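Local coordinates for envelope glycoprotein (Thogoto virus, PDB 5XEA), which probably attaches the virus to its host-cell receptor and, as a class III fusogen related to baculovirus gp64, drives fusion of the viral and host membranes, at the interface of chains A and B. Numbering follows the deposited sequence. Chains: chain A/B, Envelope glycoprotein.

Contact 1: the interface of chains A and B. Residues chain A 269-270, 278-279; chain B 414-416, 419-421.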
ATOM      1  N   PRO A 269      -7.637 -15.753  -4.821  1.00 69.05           N
ATOM      2  CA  PRO A 269      -8.177 -15.582  -3.466  1.00 64.49           C
ATOM      3  C   PRO A 269      -9.297 -14.548  -3.357  1.00 58.93           C
ATOM      4  O   PRO A 269     -10.102 -14.602  -2.427  1.00 56.13           O
ATOM      5  CB  PRO A 269      -6.947 -15.150  -2.651  1.00 59.09           C
ATOM      6  CG  PRO A 269      -5.825 -15.841  -3.306  1.00 59.71           C
ATOM      7  CD  PRO A 269      -6.169 -15.947  -4.782  1.00 54.59           C
ATOM      8  N   PHE A 270      -9.373 -13.618  -4.313  1.00 55.91           N
ATOM      9  CA  PHE A 270     -10.353 -12.541  -4.268  1.00 70.28           C
ATOM     10  C   PHE A 270     -11.423 -12.640  -5.345  1.00 70.59           C
ATOM     11  O   PHE A 270     -12.272 -11.748  -5.429  1.00 71.96           O
ATOM     12  CB  PHE A 270      -9.643 -11.190  -4.387  1.00 69.47           C
ATOM     13  CG  PHE A 270      -8.499 -11.037  -3.439  1.00 66.67           C
ATOM     14  CD1 PHE A 270      -8.724 -10.917  -2.082  1.00 56.14           C
ATOM     15  CD2 PHE A 270      -7.199 -11.023  -3.904  1.00 70.51           C
ATOM     16  CE1 PHE A 270      -7.676 -10.787  -1.199  1.00 60.54           C
ATOM     17  CE2 PHE A 270      -6.149 -10.891  -3.025  1.00 71.79           C
ATOM     18  CZ  PHE A 270      -6.395 -10.775  -1.661  1.00 59.82           C
ATOM     19  N   VAL A 278      -9.644  -4.274  -2.948  1.00 34.16           N
ATOM     20  CA  VAL A 278      -8.766  -5.164  -2.198  1.00 35.42           C
ATOM     21  C   VAL A 278      -7.766  -4.322  -1.418  1.00 36.67           C
ATOM     22  O   VAL A 278      -7.035  -3.498  -1.991  1.00 33.76           O
ATOM     23  CB  VAL A 278      -8.044  -6.160  -3.124  1.00 44.90           C
ATOM     24  CG1 VAL A 278      -7.261  -7.167  -2.301  1.00 42.36           C
ATOM     25  CG2 VAL A 278      -9.026  -6.883  -4.036  1.00 45.66           C
ATOM     26  N   THR A 279      -7.724  -4.546  -0.115  1.00 34.86           N
ATOM     27  CA  THR A 279      -6.837  -3.807   0.771  1.00 31.69           C
ATOM     28  C   THR A 279      -5.383  -4.242   0.593  1.00 34.12           C
ATOM     29  O   THR A 279      -5.082  -5.434   0.672  1.00 33.09           O
ATOM     30  CB  THR A 279      -7.283  -4.065   2.204  1.00 36.83           C
ATOM     31  OG1 THR A 279      -8.617  -3.578   2.389  1.00 49.15           O
ATOM     32  CG2 THR A 279      -6.358  -3.414   3.175  1.00 39.69           C
TER
ATOM     33  N   ARG B 414      -0.395  -9.337  -2.746  1.00 41.74           N
ATOM     34  CA  ARG B 414      -1.312 -10.374  -2.307  1.00 36.75           C
ATOM     35  C   ARG B 414      -2.527  -9.850  -1.548  1.00 43.27           C
ATOM     36  O   ARG B 414      -3.522 -10.566  -1.480  1.00 39.08           O
ATOM     37  CB  ARG B 414      -0.573 -11.404  -1.432  1.00 36.36           C
ATOM     38  CG  ARG B 414       0.621 -12.095  -2.156  1.00 38.86           C
ATOM     39  CD  ARG B 414       1.220 -13.235  -1.336  1.00 42.69           C
ATOM     40  NE  ARG B 414       1.895 -12.770  -0.130  1.00 37.17           N
ATOM     41  CZ  ARG B 414       2.477 -13.582   0.736  1.00 36.52           C
ATOM     42  NH1 ARG B 414       2.455 -14.877   0.501  1.00 38.60           N
ATOM     43  NH2 ARG B 414       3.064 -13.112   1.826  1.00 38.01           N
ATOM     44  N   GLY B 415      -2.473  -8.640  -0.992  1.00 40.20           N
ATOM     45  CA  GLY B 415      -3.563  -8.107  -0.201  1.00 36.60           C
ATOM     46  C   GLY B 415      -3.571  -8.682   1.205  1.00 39.09           C
ATOM     47  O   GLY B 415      -2.835  -9.613   1.529  1.00 37.36           O
ATOM     48  N   THR B 416      -4.436  -8.125   2.068  1.00 37.81           N
ATOM     49  CA  THR B 416      -4.512  -8.651   3.417  1.00 36.04           C
ATOM     50  C   THR B 416      -5.224  -9.999   3.408  1.00 38.07           C
ATOM     51  O   THR B 416      -6.077 -10.278   2.559  1.00 35.67           O
ATOM     52  CB  THR B 416      -5.253  -7.692   4.379  1.00 37.66           C
ATOM     53  OG1 THR B 416      -6.565  -7.433   3.873  1.00 34.61           O
ATOM     54  CG2 THR B 416      -4.506  -6.384   4.558  1.00 34.98           C
ATOM     55  N   SER B 419      -8.900  -9.817   3.462  1.00 41.14           N
ATOM     56  CA  SER B 419      -9.528  -9.510   2.183  1.00 42.25           C
ATOM     57  C   SER B 419      -9.900 -10.765   1.405  1.00 42.60           C
ATOM     58  O   SER B 419     -10.702 -10.682   0.470  1.00 41.26           O
ATOM     59  CB  SER B 419      -8.597  -8.658   1.306  1.00 54.40           C
ATOM     60  OG  SER B 419      -8.571  -7.301   1.694  1.00 55.24           O
ATOM     61  N   GLU B 420      -9.327 -11.914   1.745  1.00 36.94           N
ATOM     62  CA  GLU B 420      -9.571 -13.103   0.940  1.00 40.81           C
ATOM     63  C   GLU B 420     -10.974 -13.644   1.181  1.00 37.87           C
ATOM     64  O   GLU B 420     -11.486 -13.602   2.293  1.00 37.54           O
ATOM     65  CB  GLU B 420      -8.540 -14.169   1.256  1.00 37.54           C
ATOM     66  CG  GLU B 420      -7.131 -13.735   0.888  1.00 38.78           C
ATOM     67  CD  GLU B 420      -6.133 -14.738   1.346  1.00 46.02           C
ATOM     68  OE1 GLU B 420      -5.833 -14.748   2.564  1.00 50.67           O
ATOM     69  OE2 GLU B 420      -5.678 -15.525   0.492  1.00 44.37           O
ATOM     70  N   ASP B 421     -11.570 -14.173   0.107  1.00 39.58           N
ATOM     71  CA  ASP B 421     -12.922 -14.712   0.154  1.00 41.35           C
ATOM     72  C   ASP B 421     -13.073 -15.791   1.220  1.00 44.39           C
ATOM     73  O   ASP B 421     -14.085 -15.834   1.920  1.00 43.28           O
ATOM     74  CB  ASP B 421     -13.309 -15.255  -1.224  1.00 42.27           C
ATOM     75  CG  ASP B 421     -13.472 -14.151  -2.261  1.00 53.02           C
ATOM     76  OD1 ASP B 421     -13.629 -12.968  -1.869  1.00 48.63           O
ATOM     77  OD2 ASP B 421     -13.465 -14.465  -3.472  1.00 59.84           O
TER
HETATM   78  O   HOH W   1     -10.476  -5.358   1.327  1.00 53.64           O

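Contact 2: the interface of chains A and B. Residues chain A 16, 305, 309, 312; chain B 400-403.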
ATOM      1  N   TYR A  16      36.182  -0.475 -26.511  1.00 42.71           N
ATOM      2  CA  TYR A  16      35.172  -0.927 -25.557  1.00 40.12           C
ATOM      3  C   TYR A  16      33.884  -1.303 -26.295  1.00 42.41           C
ATOM      4  O   TYR A  16      33.370  -0.519 -27.095  1.00 42.40           O
ATOM      5  CB  TYR A  16      34.887   0.152 -24.502  1.00 37.90           C
ATOM      6  CG  TYR A  16      33.766  -0.263 -23.562  1.00 41.02           C
ATOM      7  CD1 TYR A  16      33.849  -1.445 -22.833  1.00 45.57           C
ATOM      8  CD2 TYR A  16      32.629   0.517 -23.415  1.00 41.58           C
ATOM      9  CE1 TYR A  16      32.825  -1.840 -21.984  1.00 51.02           C
ATOM     10  CE2 TYR A  16      31.611   0.137 -22.561  1.00 41.10           C
ATOM     11  CZ  TYR A  16      31.708  -1.043 -21.850  1.00 47.19           C
ATOM     12  OH  TYR A  16      30.680  -1.431 -21.016  1.00 52.02           O
ATOM     13  N   GLU A 305      30.783   2.315 -10.943  1.00 33.48           N
ATOM     14  CA  GLU A 305      31.513   1.946 -12.151  1.00 38.31           C
ATOM     15  C   GLU A 305      31.688   3.157 -13.068  1.00 40.57           C
ATOM     16  O   GLU A 305      32.778   3.379 -13.608  1.00 39.53           O
ATOM     17  CB  GLU A 305      30.799   0.790 -12.866  1.00 37.06           C
ATOM     18  CG  GLU A 305      31.286   0.482 -14.296  1.00 37.37           C
ATOM     19  CD  GLU A 305      32.804   0.192 -14.414  1.00 50.08           C
ATOM     20  OE1 GLU A 305      33.437  -0.181 -13.406  1.00 49.82           O
ATOM     21  OE2 GLU A 305      33.366   0.326 -15.533  1.00 43.32           O
ATOM     22  N   ARG A 309      35.128   4.822 -14.491  1.00 38.74           N
ATOM     23  CA  ARG A 309      35.484   5.013 -15.887  1.00 36.22           C
ATOM     24  C   ARG A 309      36.039   6.413 -16.125  1.00 39.08           C
ATOM     25  O   ARG A 309      37.012   6.583 -16.866  1.00 37.60           O
ATOM     26  CB  ARG A 309      34.274   4.739 -16.766  1.00 34.94           C
ATOM     27  CG  ARG A 309      33.860   3.285 -16.758  1.00 38.46           C
ATOM     28  CD  ARG A 309      32.667   3.087 -17.673  1.00 36.48           C
ATOM     29  NE  ARG A 309      32.173   1.724 -17.626  1.00 40.32           N
ATOM     30  CZ  ARG A 309      31.274   1.240 -18.473  1.00 39.09           C
ATOM     31  NH1 ARG A 309      30.784   2.020 -19.427  1.00 34.02           N
ATOM     32  NH2 ARG A 309      30.858  -0.020 -18.363  1.00 34.60           N
ATOM     33  N   GLN A 312      39.505   6.381 -14.893  1.00 32.43           N
ATOM     34  CA  GLN A 312      40.401   5.787 -15.883  1.00 36.28           C
ATOM     35  C   GLN A 312      40.650   6.718 -17.069  1.00 34.73           C
ATOM     36  O   GLN A 312      41.775   6.798 -17.568  1.00 36.36           O
ATOM     37  CB  GLN A 312      39.829   4.469 -16.379  1.00 33.73           C
ATOM     38  CG  GLN A 312      40.767   3.724 -17.288  1.00 34.19           C
ATOM     39  CD  GLN A 312      41.782   2.896 -16.525  1.00 45.49           C
ATOM     40  OE1 GLN A 312      41.817   2.923 -15.292  1.00 41.38           O
ATOM     41  NE2 GLN A 312      42.613   2.148 -17.258  1.00 44.08           N
TER
ATOM     42  N   PHE B 400      37.113  -1.334 -18.382  1.00 31.58           N
ATOM     43  CA  PHE B 400      35.782  -1.031 -17.877  1.00 40.61           C
ATOM     44  C   PHE B 400      35.085  -2.323 -17.467  1.00 47.78           C
ATOM     45  O   PHE B 400      35.248  -3.366 -18.103  1.00 50.00           O
ATOM     46  CB  PHE B 400      34.940  -0.326 -18.950  1.00 35.73           C
ATOM     47  CG  PHE B 400      35.453   1.051 -19.373  1.00 36.95           C
ATOM     48  CD1 PHE B 400      36.339   1.778 -18.590  1.00 32.58           C
ATOM     49  CD2 PHE B 400      35.006   1.629 -20.560  1.00 33.84           C
ATOM     50  CE1 PHE B 400      36.784   3.029 -18.998  1.00 31.15           C
ATOM     51  CE2 PHE B 400      35.444   2.874 -20.959  1.00 35.49           C
ATOM     52  CZ  PHE B 400      36.332   3.579 -20.174  1.00 32.50           C
ATOM     53  N   SER B 401      34.305  -2.254 -16.394  1.00 47.56           N
ATOM     54  CA  SER B 401      33.431  -3.351 -15.998  1.00 47.87           C
ATOM     55  C   SER B 401      32.034  -3.141 -16.570  1.00 41.66           C
ATOM     56  O   SER B 401      31.577  -2.008 -16.734  1.00 42.79           O
ATOM     57  CB  SER B 401      33.349  -3.473 -14.477  1.00 43.23           C
ATOM     58  OG  SER B 401      34.577  -3.947 -13.970  1.00 54.14           O
ATOM     59  N   ALA B 402      31.363  -4.249 -16.878  1.00 48.09           N
ATOM     60  CA  ALA B 402      30.016  -4.178 -17.420  1.00 52.56           C
ATOM     61  C   ALA B 402      29.104  -3.439 -16.447  1.00 38.03           C
ATOM     62  O   ALA B 402      29.173  -3.645 -15.233  1.00 44.63           O
ATOM     63  CB  ALA B 402      29.487  -5.582 -17.691  1.00 57.00           C
ATOM     64  N   LEU B 403      28.313  -2.516 -16.973  1.00 43.82           N
ATOM     65  CA  LEU B 403      27.310  -1.856 -16.152  1.00 48.52           C
ATOM     66  C   LEU B 403      26.201  -2.829 -15.800  1.00 39.60           C
ATOM     67  O   LEU B 403      25.793  -3.651 -16.621  1.00 41.82           O
ATOM     68  CB  LEU B 403      26.693  -0.670 -16.888  1.00 53.11           C
ATOM     69  CG  LEU B 403      27.461   0.638 -16.962  1.00 49.97           C
ATOM     70  CD1 LEU B 403      26.579   1.680 -17.674  1.00 48.64           C
ATOM     71  CD2 LEU B 403      27.801   1.053 -15.546  1.00 44.78           C
TER
HETATM   72  O   HOH W   2      28.336  -2.199 -19.551  1.00 49.55           O

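Contact 1: the interface of chains A and B
The ring of A:Phe270 enters chain B edge first, between the loop at B:Arg414 and B:Gly415 and the short 3-10 helix 417-419. In this subunit contact of the trimer, residues just before chain A's long helix dock on the segment leading into helix 421-437 of chain B. Chain B meets mainly the ring's rim: O of B:Arg414 and the carbonyl carbon of B:Ser419 lie in the ring plane, with CB of B:Ser419 raised toward the A:Val278 side, 3.4 Å from CE1 of A:Phe270. CG of B:Glu420 comes in obliquely on the A:Pro269 side, 3.7 Å from CE1 of A:Phe270, and packs against CB of A:Pro269. Backbone hydrogen bonds flank the ring. The backbone N of B:Asp421, the first residue of helix 421-437, donates to O of A:Pro269 at 3.0 Å, nearly straight at the hydrogen (170°). Past the other end of the ring, B:Thr416 N donates to O of A:Thr279 at 3.1 Å, more bent, while the CG2 methyls of both threonines meet at 3.8 Å.

The second shell fixes the ring within its own chain. CG1 of A:Val278, anti to the backbone N (chi1 -174°), covers the centre of one face, and CB of A:Pro269 the opposite one. In chain B, the hydroxyl of B:Ser419 donates to OG1 of B:Thr416. A water completes the join, 2.7 Å from OG of B:Ser419 and 2.8 Å from the hydroxyl OG1 of A:Thr279.

Contact 2: the interface of chains A and B
B:Phe400 and A:Arg309 make the main apolar contact, with the aliphatic part of the arginine laid across one face of the ring. CG of A:Arg309 is over that face, displaced toward the rim and 3.4 Å from CD1 of B:Phe400, a CH-pi contact. The arginine is extended from CG to NE, which carries its guanidinium past the ring with the two planes only 11° apart. A:Tyr16 meets the same phenylalanine edge-to-face: CD2 of B:Phe400 points at the tyrosine face, 3.8 Å from CG of A:Tyr16, with the rings turned 76° to each other. Beyond the guanidinium, CD2 of B:Leu403 lies over its opposite face, displaced toward the rim, and 3.7 Å from CG of A:Glu305.

The polar contacts centre on the backbone of B:Ser401. Its N donates to OE2 of A:Glu305 at 2.9 Å, approaching from above the carboxylate plane, and its O accepts from NH2 of A:Arg309 at 2.7 Å, in the guanidinium plane. OE2 of A:Glu305 also accepts through its anti lone pair from NE of A:Arg309 (2.8 Å), a salt bridge within chain A. OE2 is thus gripped by two donors, and the in-plane bond from NE fixes the rotation of the guanidinium, aiming NH2 at O of B:Ser401. A bend at chi2 (56°) turns the glutamate toward the arginine. Through water, the phenol OH of A:Tyr16 is linked to B:Leu403 N, which lies 2.6 Å from that water.

A:Glu305 and A:Arg309 are one turn apart on the long helix 282-327, and the extended chain B segment 400-403 runs along this helix, with A:Tyr16, in the loop between strands 7-13 and 24-35, presenting its face to the edge of B:Phe400.

The C-alpha centres of contact 1 and contact 2 lie about 46 Å apart, and the two share no residues. In chain A they are joined by helix 282-327: contact 1 ends at A:Thr279, just before the helix begins, and contact 2 uses residues well along it. In chain B, segments 400-403 and 414-421 are close in sequence yet meet chain A at widely separated places, so the intervening chain spans much of the distance. The deposited assembly is a trimer, and repeated pairings of this kind would tie the C-terminal portion of one subunit along its neighbour's long helix, consistent with a fusion-protein trimer.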